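Local coordinates for putative type VI secretion protein (Escherichia coli, PDB 6SKI) that probably acts as a phospholipase toxin of the type VI secretion system, a hydrolase effector loaded onto the VgrG spike, at residues F42-E51 with S94-L105; P307-Y317 with L479-S489. All coordinates share one frame; numbering follows the deposited sequence.

Contact 1 of 2, residues F42-E51 with S94-L105; sequences FFDGTGNNRE and SYRGYYSNIHWL
Asp44 turns CG anti to its own backbone nitrogen (chi1 -152°), while Ser100 holds OG between its backbone nitrogen and carbonyl carbon (chi1 38°); the two rotations bring carboxylate and hydroxyl together. Ser100 OG donates to the syn lone pair of Asp44 OD1 at 2.5 Å, and the same carboxylate oxygen takes a weak bond from Gly45 N. This bond from Ser100 ties the loop leaving a central strand to the residue just before helix 101-108, illustrating how a buried carboxylate can be held by its own segment and by one distant in sequence. On the side of strand 22-43 and helix 101-108 the contact is apolar. Phe42 sets its CB against Ile102 CG2 at 3.6 Å, and its ring atom CE2 reaches Leu105 CB at 3.5 Å, the phenylalanine and leucine side chains crossing at about a right angle. Toward the other end the two segments run side by side as loops, in opposite directions: Gly97 N gives Asn49 O a nearly straight but weak bond of 3.3 Å, and the bent chain of Arg50 brings NE and NH2 weakly onto Ser94 O. One face of the Arg96 guanidinium lies over Asn49 CA. The end of the Asn48 side chain lies over one face of the Tyr99 ring, its amide plane nearly perpendicular to it, and His103 covers the opposite face. In the fold, Phe42 and Phe43 end strand 22-43, flanked by the parallel strands 121-128 and 184-195; Phe43 rests on helix 198-211, whereas Leu105 packs against helix 416-431 and, with Ile102, touches Phe194 of strand 184-195.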
# COMPACT_ATOMS: atom_id res chain seq x y z
N PHE A 42 -1.03 -5.87 7.16
CA PHE A 42 -1.12 -4.45 6.83
C PHE A 42 -0.07 -4.15 5.79
O PHE A 42 1.12 -4.01 6.11
CB PHE A 42 -0.93 -3.59 8.08
CG PHE A 42 -2.08 -3.67 9.04
CD1 PHE A 42 -2.02 -4.51 10.13
CD2 PHE A 42 -3.21 -2.90 8.86
CE1 PHE A 42 -3.06 -4.59 11.01
CE2 PHE A 42 -4.26 -2.98 9.75
CZ PHE A 42 -4.18 -3.82 10.82
N PHE A 43 -0.50 -4.03 4.54
CA PHE A 43 0.38 -3.75 3.41
C PHE A 43 0.32 -2.26 3.15
O PHE A 43 -0.70 -1.74 2.69
CB PHE A 43 -0.07 -4.51 2.16
CG PHE A 43 0.18 -5.98 2.20
CD1 PHE A 43 1.40 -6.50 1.84
CD2 PHE A 43 -0.84 -6.85 2.52
CE1 PHE A 43 1.62 -7.85 1.84
CE2 PHE A 43 -0.63 -8.20 2.52
CZ PHE A 43 0.60 -8.70 2.18
N ASP A 44 1.41 -1.56 3.42
CA ASP A 44 1.37 -0.12 3.26
C ASP A 44 1.76 0.26 1.83
O ASP A 44 2.30 -0.54 1.07
CB ASP A 44 2.31 0.55 4.26
CG ASP A 44 1.87 1.95 4.62
OD1 ASP A 44 1.00 2.50 3.92
OD2 ASP A 44 2.40 2.50 5.60
N GLY A 45 1.47 1.50 1.48
CA GLY A 45 2.06 2.14 0.33
C GLY A 45 3.32 2.87 0.74
O GLY A 45 4.07 2.41 1.60
N THR A 46 3.54 4.03 0.15
CA THR A 46 4.53 4.90 0.76
C THR A 46 3.95 5.48 2.04
O THR A 46 2.74 5.70 2.16
CB THR A 46 4.95 6.01 -0.21
OG1 THR A 46 5.06 5.47 -1.53
CG2 THR A 46 6.30 6.57 0.20
N GLY A 47 4.82 5.72 3.01
CA GLY A 47 4.36 6.24 4.28
C GLY A 47 5.15 7.45 4.69
O GLY A 47 5.30 8.39 3.92
N ASN A 48 5.69 7.44 5.91
CA ASN A 48 6.57 8.51 6.37
C ASN A 48 7.98 8.28 5.82
O ASN A 48 8.98 8.28 6.53
CB ASN A 48 6.56 8.57 7.89
CG ASN A 48 6.47 9.98 8.41
OD1 ASN A 48 6.92 10.93 7.77
ND2 ASN A 48 5.87 10.15 9.58
N ASN A 49 8.02 8.09 4.50
CA ASN A 49 9.25 7.72 3.80
C ASN A 49 9.26 8.42 2.45
O ASN A 49 8.22 8.84 1.94
CB ASN A 49 9.36 6.21 3.60
CG ASN A 49 9.27 5.43 4.89
OD1 ASN A 49 8.59 4.41 4.97
ND2 ASN A 49 9.97 5.91 5.91
N ARG A 50 10.45 8.53 1.88
CA ARG A 50 10.59 8.99 0.51
C ARG A 50 10.52 7.80 -0.45
O ARG A 50 10.80 6.66 -0.09
CB ARG A 50 11.91 9.73 0.32
CG ARG A 50 12.13 10.87 1.29
CD ARG A 50 13.46 11.56 1.04
NE ARG A 50 13.35 13.00 1.19
CZ ARG A 50 13.32 13.64 2.36
NH1 ARG A 50 13.37 12.95 3.49
NH2 ARG A 50 13.22 14.96 2.40
N GLU A 51 10.12 8.09 -1.68
CA GLU A 51 10.09 7.07 -2.72
C GLU A 51 11.49 6.81 -3.23
O GLU A 51 12.27 7.75 -3.46
CB GLU A 51 9.18 7.52 -3.86
CG GLU A 51 8.57 6.38 -4.65
CD GLU A 51 7.65 6.87 -5.75
OE1 GLU A 51 7.62 8.10 -6.00
OE2 GLU A 51 6.96 6.04 -6.37
N SER A 94 13.90 14.83 -2.01
CA SER A 94 12.62 14.64 -2.68
C SER A 94 11.47 14.75 -1.70
O SER A 94 11.66 15.12 -0.54
CB SER A 94 12.58 13.28 -3.39
OG SER A 94 12.93 13.41 -4.76
N TYR A 95 10.27 14.43 -2.17
CA TYR A 95 9.08 14.51 -1.33
C TYR A 95 9.05 13.36 -0.34
O TYR A 95 9.24 12.20 -0.71
CB TYR A 95 7.83 14.50 -2.20
CG TYR A 95 6.53 14.35 -1.44
CD1 TYR A 95 5.86 13.14 -1.41
CD2 TYR A 95 5.98 15.42 -0.75
CE1 TYR A 95 4.68 13.00 -0.71
CE2 TYR A 95 4.80 15.29 -0.05
CZ TYR A 95 4.15 14.08 -0.03
OH TYR A 95 2.98 13.94 0.66
N ARG A 96 8.82 13.68 0.93
CA ARG A 96 8.56 12.69 1.96
C ARG A 96 7.10 12.76 2.38
O ARG A 96 6.58 13.85 2.65
CB ARG A 96 9.46 12.91 3.18
CG ARG A 96 9.47 11.72 4.12
CD ARG A 96 9.90 12.12 5.53
NE ARG A 96 10.38 10.98 6.31
CZ ARG A 96 11.48 10.29 6.03
NH1 ARG A 96 12.25 10.61 5.00
NH2 ARG A 96 11.83 9.27 6.80
N GLY A 97 6.45 11.60 2.44
CA GLY A 97 5.06 11.53 2.81
C GLY A 97 4.87 11.47 4.31
O GLY A 97 5.81 11.47 5.10
N TYR A 98 3.61 11.40 4.70
CA TYR A 98 3.21 11.29 6.10
C TYR A 98 2.69 9.88 6.35
O TYR A 98 2.65 9.04 5.45
CB TYR A 98 2.16 12.35 6.43
CG TYR A 98 1.94 12.59 7.90
CD1 TYR A 98 3.00 12.86 8.75
CD2 TYR A 98 0.67 12.57 8.44
CE1 TYR A 98 2.80 13.09 10.09
CE2 TYR A 98 0.45 12.80 9.78
CZ TYR A 98 1.52 13.06 10.60
OH TYR A 98 1.31 13.28 11.94
N TYR A 99 2.29 9.63 7.59
CA TYR A 99 1.72 8.34 7.94
C TYR A 99 0.45 8.09 7.13
O TYR A 99 -0.41 8.97 7.01
CB TYR A 99 1.40 8.31 9.44
CG TYR A 99 2.63 8.26 10.30
CD1 TYR A 99 3.64 7.34 10.06
CD2 TYR A 99 2.79 9.14 11.36
CE1 TYR A 99 4.76 7.30 10.85
CE2 TYR A 99 3.92 9.11 12.15
CZ TYR A 99 4.90 8.18 11.90
OH TYR A 99 6.02 8.14 12.69
N SER A 100 0.35 6.89 6.57
CA SER A 100 -0.82 6.53 5.78
C SER A 100 -1.92 6.05 6.71
O SER A 100 -1.78 6.04 7.93
CB SER A 100 -0.45 5.47 4.74
OG SER A 100 0.48 4.55 5.27
N ASN A 101 -3.04 5.62 6.14
CA ASN A 101 -4.12 5.07 6.93
C ASN A 101 -3.86 3.62 7.30
O ASN A 101 -4.48 3.11 8.24
CB ASN A 101 -5.44 5.17 6.16
CG ASN A 101 -6.11 6.51 6.35
OD1 ASN A 101 -5.75 7.28 7.23
ND2 ASN A 101 -7.09 6.79 5.50
N ILE A 102 -2.94 2.95 6.61
CA ILE A 102 -2.53 1.61 7.01
C ILE A 102 -1.70 1.68 8.28
O ILE A 102 -1.81 0.81 9.15
CB ILE A 102 -1.76 0.93 5.86
CG1 ILE A 102 -2.68 0.78 4.64
CG2 ILE A 102 -1.23 -0.42 6.30
CD1 ILE A 102 -3.91 -0.03 4.92
N HIS A 103 -0.89 2.72 8.42
CA HIS A 103 -0.17 2.95 9.67
C HIS A 103 -1.14 3.10 10.84
O HIS A 103 -0.96 2.50 11.90
CB HIS A 103 0.70 4.20 9.55
CG HIS A 103 1.45 4.54 10.80
ND1 HIS A 103 0.97 5.44 11.72
CD2 HIS A 103 2.64 4.12 11.27
CE1 HIS A 103 1.83 5.54 12.72
NE2 HIS A 103 2.86 4.75 12.46
N TRP A 104 -2.19 3.90 10.66
CA TRP A 104 -3.13 4.15 11.74
C TRP A 104 -3.99 2.92 12.02
O TRP A 104 -4.33 2.66 13.17
CB TRP A 104 -4.01 5.35 11.39
CG TRP A 104 -3.23 6.61 11.29
CD1 TRP A 104 -3.14 7.43 10.21
CD2 TRP A 104 -2.42 7.21 12.30
NE1 TRP A 104 -2.33 8.49 10.48
CE2 TRP A 104 -1.87 8.38 11.76
CE3 TRP A 104 -2.11 6.86 13.62
CZ2 TRP A 104 -1.03 9.22 12.49
CZ3 TRP A 104 -1.27 7.69 14.34
CH2 TRP A 104 -0.74 8.85 13.77
N LEU A 105 -4.34 2.17 10.98
CA LEU A 105 -5.06 0.92 11.20
C LEU A 105 -4.20 -0.08 11.95
O LEU A 105 -4.71 -0.82 12.80
CB LEU A 105 -5.51 0.34 9.86
CG LEU A 105 -6.75 0.94 9.22
CD1 LEU A 105 -6.91 0.41 7.81
CD2 LEU A 105 -7.99 0.67 10.03

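Contact 2 of 2, residues P307-Y317 with L479-S489; sequences PGAHSDIGGGY and LYIIGKYTHCS
Tyr317 lays its ring flat over the imidazole of His487, a face-to-face stack with centroids 3.6 Å apart and planes only 3° from parallel. The two side chains point opposite ways along the stack, and Ser311 CB covers the other face of the tyrosine near its rim. A second grip comes from Asp312, whose OD2 receives His487 N at 2.6 Å in a nearly straight bond (170°), met on the syn side but out of the carboxylate plane. Because the same oxygen also takes a weak bond from Ala309 N, one carboxylate joins the turn within 307-317 to the chain of 479-489. The carboxylate also lies obliquely beside the His487 ring, the two planes 39° apart. Further along, Ala309 CB packs near His487 O and Ser489 OG, and Pro307 CG packs on Ile482 CG2 at 3.7 Å, with Leu479 CD2 beside it. The histidine also touches Glu328 of strand 328-341, and Ser489 OG bonds Glu287. Thus the loop following strand 303-306 is joined to helix 476-483 and the chain that follows it, with Trp416 of helix 416-431 touching both Pro307 and Ile482.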
# COMPACT_ATOMS: atom_id res chain seq x y z
N PRO A 307 -14.76 11.41 -2.08
CA PRO A 307 -14.06 12.58 -2.64
C PRO A 307 -12.66 12.71 -2.06
O PRO A 307 -12.45 12.57 -0.85
CB PRO A 307 -14.96 13.75 -2.22
CG PRO A 307 -15.68 13.23 -1.03
CD PRO A 307 -16.00 11.83 -1.41
N GLY A 308 -11.70 12.96 -2.93
CA GLY A 308 -10.33 13.13 -2.51
C GLY A 308 -9.38 12.55 -3.54
O GLY A 308 -9.78 11.92 -4.52
N ALA A 309 -8.10 12.77 -3.30
CA ALA A 309 -7.05 12.25 -4.15
C ALA A 309 -6.63 10.88 -3.63
O ALA A 309 -7.30 10.29 -2.78
CB ALA A 309 -5.88 13.25 -4.20
N HIS A 310 -5.51 10.36 -4.14
CA HIS A 310 -5.06 9.03 -3.77
C HIS A 310 -4.62 8.98 -2.31
O HIS A 310 -5.08 8.13 -1.54
CB HIS A 310 -3.92 8.64 -4.71
CG HIS A 310 -3.48 7.22 -4.58
ND1 HIS A 310 -4.24 6.16 -5.01
CD2 HIS A 310 -2.33 6.69 -4.10
CE1 HIS A 310 -3.60 5.04 -4.78
NE2 HIS A 310 -2.43 5.33 -4.24
N SER A 311 -3.76 9.91 -1.92
CA SER A 311 -3.29 10.01 -0.54
C SER A 311 -4.23 10.83 0.33
O SER A 311 -3.89 11.12 1.48
CB SER A 311 -1.88 10.60 -0.51
OG SER A 311 -0.90 9.59 -0.55
N ASP A 312 -5.40 11.18 -0.18
CA ASP A 312 -6.49 11.71 0.63
C ASP A 312 -7.48 10.62 0.99
O ASP A 312 -8.37 10.84 1.80
CB ASP A 312 -7.21 12.84 -0.10
CG ASP A 312 -6.43 14.13 -0.07
OD1 ASP A 312 -5.90 14.47 1.00
OD2 ASP A 312 -6.35 14.79 -1.12
N ILE A 313 -7.33 9.45 0.39
CA ILE A 313 -8.09 8.26 0.73
C ILE A 313 -7.25 7.29 1.54
O ILE A 313 -7.71 6.73 2.54
CB ILE A 313 -8.65 7.59 -0.54
CG1 ILE A 313 -9.50 8.57 -1.33
CG2 ILE A 313 -9.44 6.34 -0.18
CD1 ILE A 313 -10.76 9.01 -0.65
N GLY A 314 -6.00 7.10 1.15
CA GLY A 314 -5.14 6.22 1.89
C GLY A 314 -4.17 6.88 2.83
O GLY A 314 -3.38 6.19 3.47
N GLY A 315 -4.20 8.20 2.94
CA GLY A 315 -3.28 8.92 3.80
C GLY A 315 -1.92 9.10 3.15
O GLY A 315 -1.56 8.45 2.18
N GLY A 316 -1.14 10.02 3.72
CA GLY A 316 0.20 10.24 3.21
C GLY A 316 0.56 11.69 2.99
O GLY A 316 1.64 11.98 2.47
N TYR A 317 -0.32 12.60 3.37
CA TYR A 317 -0.09 14.03 3.21
C TYR A 317 0.26 14.64 4.56
O TYR A 317 -0.44 14.39 5.55
CB TYR A 317 -1.31 14.73 2.62
CG TYR A 317 -1.47 14.53 1.13
CD1 TYR A 317 -0.46 14.86 0.25
CD2 TYR A 317 -2.65 14.04 0.61
CE1 TYR A 317 -0.61 14.68 -1.11
CE2 TYR A 317 -2.82 13.86 -0.75
CZ TYR A 317 -1.79 14.18 -1.60
OH TYR A 317 -1.95 14.01 -2.95
N LEU A 479 -19.47 19.08 -0.92
CA LEU A 479 -18.33 18.77 -1.77
C LEU A 479 -17.34 19.93 -1.85
O LEU A 479 -16.15 19.69 -2.03
CB LEU A 479 -18.80 18.40 -3.17
CG LEU A 479 -19.25 16.95 -3.35
CD1 LEU A 479 -19.52 16.66 -4.81
CD2 LEU A 479 -18.20 16.01 -2.80
N TYR A 480 -17.80 21.16 -1.66
CA TYR A 480 -16.92 22.31 -1.56
C TYR A 480 -16.13 22.28 -0.26
O TYR A 480 -14.89 22.42 -0.26
CB TYR A 480 -17.77 23.58 -1.66
CG TYR A 480 -17.02 24.89 -1.60
CD1 TYR A 480 -16.41 25.41 -2.73
CD2 TYR A 480 -16.95 25.62 -0.43
CE1 TYR A 480 -15.74 26.61 -2.69
CE2 TYR A 480 -16.28 26.82 -0.37
CZ TYR A 480 -15.68 27.31 -1.51
OH TYR A 480 -15.00 28.51 -1.46
N ILE A 481 -16.83 22.06 0.85
CA ILE A 481 -16.16 21.94 2.14
C ILE A 481 -15.14 20.80 2.10
O ILE A 481 -14.06 20.90 2.69
CB ILE A 481 -17.19 21.74 3.26
CG1 ILE A 481 -18.17 22.91 3.28
CG2 ILE A 481 -16.50 21.59 4.60
CD1 ILE A 481 -19.44 22.62 4.04
N ILE A 482 -15.46 19.72 1.40
CA ILE A 482 -14.49 18.64 1.25
C ILE A 482 -13.38 19.06 0.30
O ILE A 482 -12.23 18.64 0.45
CB ILE A 482 -15.19 17.36 0.77
CG1 ILE A 482 -16.17 16.85 1.82
CG2 ILE A 482 -14.18 16.27 0.47
CD1 ILE A 482 -17.18 15.88 1.28
N GLY A 483 -13.69 19.93 -0.67
CA GLY A 483 -12.68 20.44 -1.57
C GLY A 483 -11.63 21.27 -0.87
O GLY A 483 -10.53 21.44 -1.42
N LYS A 484 -11.94 21.79 0.32
CA LYS A 484 -10.86 22.37 1.12
C LYS A 484 -9.79 21.34 1.46
O LYS A 484 -8.63 21.71 1.66
CB LYS A 484 -11.41 22.96 2.42
CG LYS A 484 -12.60 23.86 2.28
CD LYS A 484 -13.01 24.43 3.63
CE LYS A 484 -13.79 25.73 3.47
NZ LYS A 484 -14.74 25.67 2.32
N TYR A 485 -10.15 20.06 1.53
CA TYR A 485 -9.29 19.03 2.10
C TYR A 485 -8.75 18.05 1.08
O TYR A 485 -7.91 17.22 1.43
CB TYR A 485 -10.04 18.27 3.19
CG TYR A 485 -10.49 19.13 4.34
CD1 TYR A 485 -11.65 19.88 4.26
CD2 TYR A 485 -9.75 19.19 5.51
CE1 TYR A 485 -12.05 20.68 5.31
CE2 TYR A 485 -10.15 19.98 6.56
CZ TYR A 485 -11.30 20.72 6.46
OH TYR A 485 -11.71 21.50 7.51
N THR A 486 -9.20 18.10 -0.17
CA THR A 486 -8.68 17.22 -1.21
C THR A 486 -7.55 17.91 -1.95
O THR A 486 -7.64 19.08 -2.30
CB THR A 486 -9.78 16.80 -2.18
OG1 THR A 486 -9.18 16.21 -3.35
CG2 THR A 486 -10.61 17.96 -2.59
N HIS A 487 -6.47 17.17 -2.17
CA HIS A 487 -5.29 17.68 -2.85
C HIS A 487 -5.41 17.43 -4.34
O HIS A 487 -5.97 16.42 -4.77
CB HIS A 487 -4.02 17.02 -2.32
CG HIS A 487 -3.78 17.24 -0.86
ND1 HIS A 487 -2.61 17.79 -0.37
CD2 HIS A 487 -4.54 16.97 0.22
CE1 HIS A 487 -2.67 17.85 0.95
NE2 HIS A 487 -3.84 17.36 1.33
N CYS A 488 -4.89 18.37 -5.13
CA CYS A 488 -4.77 18.17 -6.57
C CYS A 488 -3.45 17.43 -6.81
O CYS A 488 -2.37 18.03 -6.71
CB CYS A 488 -4.81 19.50 -7.31
SG CYS A 488 -4.66 19.35 -9.10
N SER A 489 -3.54 16.14 -7.10
CA SER A 489 -2.36 15.30 -7.24
C SER A 489 -1.88 15.18 -8.68
O SER A 489 -0.72 14.83 -8.90
CB SER A 489 -2.63 13.90 -6.68
OG SER A 489 -3.79 13.34 -7.27

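Contact 1 and contact 2, their centres about 15 Å apart, meet directly along the loop 307-317. Asn101 N lies 2.7 Å from Gly314 O and Tyr98 N 3.0 Å from Gly316 O, both probable hydrogen bonds, and Tyr95 OH also bonds Gly316 O. One glycine-rich loop is thereby bonded to 94-105 and packed on 479-489. It carries His310, bonded to Asp245; with Ser197 these residues have the geometry of a Ser-His-Asp triad, consistent with the alpha/beta-hydrolase clan. Contact 2 contains His310, whereas contact 1 comes near this probable active site through the side chain of Thr46, without touching it.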